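Local coordinates for substrate-binding protein (Synechococcus sp., PDB 6WPN), which probably binds a sugar or oligosaccharide in the periplasm as the solute receptor of a transport system, at residues F41-L55 with F320-A334. Sequence-based numbering, arbitrary orientation.
Sequences FNPYMDDVLGSWDKL and FLTNGTNQARFAREA
Tyr44 reaches from helix 42-55 as a knob into a hole formed by Asn326, Arg329, Phe330 and Glu333 of helix 324-334. The two helices run antiparallel, at 165°, in the solute-binding-protein fold, and Met45 and Leu49 of helix 42-55 rest on Leu32 of strand 30-35. With CG anti to the backbone N (chi1 173°), the tyrosine ring lies against Phe330 and its OH comes to Asn326 O. Its CB lies close to a carboxylate oxygen, Glu333 OE1, which stays at the ring edge near CD1. Next, CD2 and CE2 run under Phe330, whose edge is turned to the tyrosine face with CD1 3.4 Å from Tyr44 CE2, an edge-to-face pair with planes at 60°. On the other flank, CE1 meets Arg329 CG, in the ring plane at 4.0 Å. At the tip, Tyr44 OH donates to Asn326 O at 2.8 Å, coming from above the carbonyl plane; Phe330 N still bonds to that oxygen, from the opposite face.

Phe41 completes an aromatic cluster with Tyr44 and Phe330, its CD1 4.2 Å from Phe330 CE1 in an oblique pair; its CE1 also touches Ala334 CB. At the C-terminal end of helix 42-55, Phe320, from the end of the preceding helix 311-321, fits among Val48, Ser51, Trp52 and Leu55. Trp52 bonds through NE1 to Ala59 O, while its CE3 packs 3.7 Å from Phe320 CB.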
# COMPACT_ATOMS: atom_id res chain seq x y z
N PHE A 41 -0.72 -16.27 -6.37
CA PHE A 41 0.69 -16.56 -6.12
C PHE A 41 0.90 -17.89 -5.42
O PHE A 41 1.94 -18.08 -4.77
CB PHE A 41 1.33 -15.42 -5.32
CG PHE A 41 1.20 -14.09 -5.99
CD1 PHE A 41 1.99 -13.76 -7.07
CD2 PHE A 41 0.27 -13.16 -5.53
CE1 PHE A 41 1.86 -12.54 -7.69
CE2 PHE A 41 0.15 -11.93 -6.15
CZ PHE A 41 0.95 -11.62 -7.22
N ASN A 42 -0.06 -18.81 -5.53
CA ASN A 42 0.14 -20.16 -5.00
C ASN A 42 1.33 -20.87 -5.63
O ASN A 42 2.12 -21.47 -4.88
CB ASN A 42 -1.15 -20.97 -5.16
CG ASN A 42 -2.15 -20.71 -4.04
OD1 ASN A 42 -2.04 -19.73 -3.30
ND2 ASN A 42 -3.14 -21.59 -3.92
N PRO A 43 1.53 -20.86 -6.96
CA PRO A 43 2.71 -21.55 -7.51
C PRO A 43 4.04 -21.04 -6.97
O PRO A 43 4.92 -21.85 -6.65
CB PRO A 43 2.58 -21.31 -9.02
CG PRO A 43 1.15 -21.07 -9.25
CD PRO A 43 0.67 -20.33 -8.03
N TYR A 44 4.22 -19.72 -6.88
CA TYR A 44 5.44 -19.18 -6.30
C TYR A 44 5.66 -19.73 -4.89
O TYR A 44 6.74 -20.24 -4.57
CB TYR A 44 5.40 -17.65 -6.27
CG TYR A 44 6.57 -17.07 -5.51
CD1 TYR A 44 7.79 -16.86 -6.14
CD2 TYR A 44 6.47 -16.75 -4.16
CE1 TYR A 44 8.87 -16.34 -5.45
CE2 TYR A 44 7.54 -16.24 -3.46
CZ TYR A 44 8.74 -16.03 -4.11
OH TYR A 44 9.81 -15.51 -3.42
N MSE A 45 4.65 -19.61 -4.03
CA MSE A 45 4.77 -20.07 -2.66
C MSE A 45 4.97 -21.58 -2.59
O MSE A 45 5.70 -22.07 -1.73
CB MSE A 45 3.53 -19.66 -1.85
CG MSE A 45 3.33 -18.16 -1.72
SE MSE A 45 4.74 -17.26 -0.70
CE MSE A 45 4.75 -18.40 0.87
N ASP A 46 4.33 -22.31 -3.51
CA ASP A 46 4.46 -23.76 -3.51
C ASP A 46 5.89 -24.19 -3.80
O ASP A 46 6.37 -25.19 -3.24
CB ASP A 46 3.50 -24.38 -4.52
CG ASP A 46 2.08 -24.45 -4.01
OD1 ASP A 46 1.84 -24.04 -2.85
OD2 ASP A 46 1.19 -24.90 -4.77
N ASP A 47 6.59 -23.46 -4.66
CA ASP A 47 7.97 -23.82 -4.99
C ASP A 47 8.95 -23.37 -3.91
O ASP A 47 9.81 -24.15 -3.49
CB ASP A 47 8.36 -23.24 -6.35
CG ASP A 47 9.67 -23.81 -6.86
OD1 ASP A 47 9.67 -24.97 -7.33
OD2 ASP A 47 10.71 -23.12 -6.79
N VAL A 48 8.88 -22.10 -3.49
CA VAL A 48 9.86 -21.56 -2.55
C VAL A 48 9.76 -22.28 -1.21
O VAL A 48 10.78 -22.66 -0.61
CB VAL A 48 9.71 -20.03 -2.41
CG1 VAL A 48 8.33 -19.64 -1.89
CG2 VAL A 48 10.80 -19.49 -1.49
N LEU A 49 8.54 -22.45 -0.69
CA LEU A 49 8.38 -23.21 0.54
C LEU A 49 8.79 -24.66 0.34
O LEU A 49 9.34 -25.29 1.25
CB LEU A 49 6.94 -23.12 1.04
CG LEU A 49 6.44 -21.71 1.39
CD1 LEU A 49 5.07 -21.80 2.02
CD2 LEU A 49 7.42 -20.98 2.30
N GLY A 50 8.50 -25.22 -0.84
CA GLY A 50 9.02 -26.54 -1.17
C GLY A 50 10.53 -26.59 -1.10
O GLY A 50 11.11 -27.53 -0.55
N SER A 51 11.20 -25.59 -1.67
CA SER A 51 12.65 -25.50 -1.56
C SER A 51 13.08 -25.40 -0.10
O SER A 51 14.03 -26.07 0.31
CB SER A 51 13.18 -24.30 -2.35
OG SER A 51 12.84 -24.42 -3.72
N TRP A 52 12.38 -24.59 0.69
CA TRP A 52 12.67 -24.52 2.12
C TRP A 52 12.53 -25.88 2.78
O TRP A 52 13.39 -26.29 3.57
CB TRP A 52 11.75 -23.50 2.79
CG TRP A 52 11.82 -23.58 4.28
CD1 TRP A 52 11.04 -24.34 5.10
CD2 TRP A 52 12.76 -22.91 5.12
NE1 TRP A 52 11.42 -24.17 6.41
CE2 TRP A 52 12.48 -23.29 6.45
CE3 TRP A 52 13.81 -22.01 4.89
CZ2 TRP A 52 13.20 -22.81 7.54
CZ3 TRP A 52 14.53 -21.53 5.98
CH2 TRP A 52 14.22 -21.94 7.29
N ASP A 53 11.44 -26.60 2.48
CA ASP A 53 11.21 -27.91 3.08
C ASP A 53 12.32 -28.88 2.71
O ASP A 53 12.72 -29.72 3.53
CB ASP A 53 9.85 -28.46 2.66
CG ASP A 53 8.68 -27.69 3.26
OD1 ASP A 53 8.85 -27.09 4.34
OD2 ASP A 53 7.59 -27.69 2.66
N LYS A 54 12.82 -28.80 1.47
CA LYS A 54 13.96 -29.63 1.07
C LYS A 54 15.23 -29.25 1.81
O LYS A 54 16.05 -30.11 2.12
CB LYS A 54 14.19 -29.53 -0.43
CG LYS A 54 13.02 -29.96 -1.27
CD LYS A 54 12.83 -31.46 -1.13
CE LYS A 54 12.01 -32.01 -2.28
NZ LYS A 54 11.71 -33.45 -2.07
N LEU A 55 15.40 -27.96 2.10
CA LEU A 55 16.61 -27.52 2.80
C LEU A 55 16.49 -27.76 4.30
O LEU A 55 17.47 -28.14 4.95
CB LEU A 55 16.87 -26.05 2.50
CG LEU A 55 17.22 -25.69 1.05
CD1 LEU A 55 17.34 -24.18 0.88
CD2 LEU A 55 18.48 -26.39 0.57
N PHE A 320 15.41 -16.57 4.27
CA PHE A 320 15.32 -17.35 3.04
C PHE A 320 14.29 -16.77 2.09
O PHE A 320 14.53 -16.68 0.88
CB PHE A 320 15.00 -18.81 3.36
CG PHE A 320 14.86 -19.69 2.15
CD1 PHE A 320 15.98 -20.17 1.49
CD2 PHE A 320 13.61 -20.05 1.67
CE1 PHE A 320 15.86 -20.98 0.37
CE2 PHE A 320 13.48 -20.86 0.56
CZ PHE A 320 14.60 -21.33 -0.09
N LEU A 321 13.13 -16.37 2.61
CA LEU A 321 12.09 -15.81 1.75
C LEU A 321 12.51 -14.48 1.16
O LEU A 321 12.01 -14.09 0.10
CB LEU A 321 10.79 -15.64 2.54
CG LEU A 321 10.01 -16.91 2.87
CD1 LEU A 321 8.89 -16.61 3.87
CD2 LEU A 321 9.45 -17.55 1.61
N THR A 322 13.43 -13.78 1.82
CA THR A 322 13.82 -12.44 1.41
C THR A 322 15.25 -12.38 0.88
O THR A 322 15.84 -11.30 0.82
CB THR A 322 13.65 -11.46 2.57
OG1 THR A 322 14.52 -11.86 3.64
CG2 THR A 322 12.22 -11.47 3.06
N ASN A 323 15.83 -13.51 0.47
CA ASN A 323 17.18 -13.47 -0.07
C ASN A 323 17.14 -12.96 -1.51
O ASN A 323 16.09 -12.59 -2.03
CB ASN A 323 17.85 -14.84 0.02
CG ASN A 323 17.20 -15.89 -0.87
OD1 ASN A 323 16.32 -15.60 -1.68
ND2 ASN A 323 17.65 -17.13 -0.72
N GLY A 324 18.30 -12.96 -2.16
CA GLY A 324 18.38 -12.42 -3.51
C GLY A 324 17.57 -13.22 -4.51
O GLY A 324 16.80 -12.66 -5.30
N THR A 325 17.73 -14.54 -4.49
CA THR A 325 17.12 -15.38 -5.51
C THR A 325 15.60 -15.38 -5.39
O THR A 325 14.88 -15.24 -6.38
CB THR A 325 17.64 -16.81 -5.40
OG1 THR A 325 19.07 -16.82 -5.55
CG2 THR A 325 17.01 -17.70 -6.46
N ASN A 326 15.09 -15.55 -4.16
CA ASN A 326 13.64 -15.64 -3.99
C ASN A 326 12.97 -14.29 -4.22
O ASN A 326 11.87 -14.23 -4.80
CB ASN A 326 13.31 -16.17 -2.59
CG ASN A 326 13.75 -17.62 -2.40
OD1 ASN A 326 13.64 -18.44 -3.32
ND2 ASN A 326 14.22 -17.95 -1.20
N GLN A 327 13.59 -13.19 -3.79
CA GLN A 327 12.99 -11.88 -4.01
C GLN A 327 12.98 -11.51 -5.48
O GLN A 327 12.00 -10.94 -5.98
CB GLN A 327 13.72 -10.82 -3.18
CG GLN A 327 13.28 -10.78 -1.73
CD GLN A 327 13.42 -9.40 -1.12
OE1 GLN A 327 12.77 -8.45 -1.56
NE2 GLN A 327 14.27 -9.28 -0.10
N ALA A 328 14.06 -11.83 -6.20
CA ALA A 328 14.08 -11.58 -7.64
C ALA A 328 12.98 -12.36 -8.35
O ALA A 328 12.25 -11.82 -9.18
CB ALA A 328 15.45 -11.92 -8.22
N ARG A 329 12.85 -13.65 -8.00
CA ARG A 329 11.82 -14.48 -8.61
C ARG A 329 10.42 -13.97 -8.30
O ARG A 329 9.55 -13.96 -9.16
CB ARG A 329 11.98 -15.92 -8.14
CG ARG A 329 11.00 -16.89 -8.76
CD ARG A 329 11.31 -18.32 -8.36
NE ARG A 329 10.25 -19.23 -8.77
CZ ARG A 329 10.12 -20.48 -8.33
NH1 ARG A 329 9.12 -21.23 -8.76
NH2 ARG A 329 10.98 -20.97 -7.45
N PHE A 330 10.20 -13.53 -7.05
CA PHE A 330 8.89 -12.97 -6.72
C PHE A 330 8.67 -11.64 -7.41
O PHE A 330 7.54 -11.33 -7.80
CB PHE A 330 8.74 -12.83 -5.20
CG PHE A 330 7.35 -12.41 -4.77
CD1 PHE A 330 6.32 -13.34 -4.71
CD2 PHE A 330 7.08 -11.10 -4.39
CE1 PHE A 330 5.05 -12.97 -4.31
CE2 PHE A 330 5.81 -10.72 -3.99
CZ PHE A 330 4.79 -11.66 -3.95
N ALA A 331 9.72 -10.84 -7.59
CA ALA A 331 9.57 -9.57 -8.30
C ALA A 331 9.14 -9.81 -9.74
O ALA A 331 8.33 -9.05 -10.29
CB ALA A 331 10.88 -8.78 -8.26
N ARG A 332 9.65 -10.87 -10.38
CA ARG A 332 9.23 -11.17 -11.74
C ARG A 332 7.80 -11.68 -11.79
O ARG A 332 6.97 -11.16 -12.55
CB ARG A 332 10.17 -12.21 -12.37
CG ARG A 332 11.61 -11.77 -12.46
CD ARG A 332 12.49 -12.84 -13.08
NE ARG A 332 13.91 -12.53 -12.94
CZ ARG A 332 14.75 -13.21 -12.16
NH1 ARG A 332 14.31 -14.25 -11.45
NH2 ARG A 332 16.02 -12.85 -12.09
N GLU A 333 7.48 -12.69 -10.97
CA GLU A 333 6.16 -13.31 -11.04
C GLU A 333 5.07 -12.36 -10.57
O GLU A 333 3.97 -12.34 -11.13
CB GLU A 333 6.14 -14.60 -10.23
CG GLU A 333 7.03 -15.70 -10.82
CD GLU A 333 7.07 -16.96 -9.97
OE1 GLU A 333 6.57 -16.93 -8.83
OE2 GLU A 333 7.62 -17.97 -10.46
N ALA A 334 5.36 -11.54 -9.56
CA ALA A 334 4.38 -10.61 -9.03
C ALA A 334 4.45 -9.23 -9.67
O ALA A 334 3.55 -8.42 -9.44
CB ALA A 334 4.54 -10.47 -7.51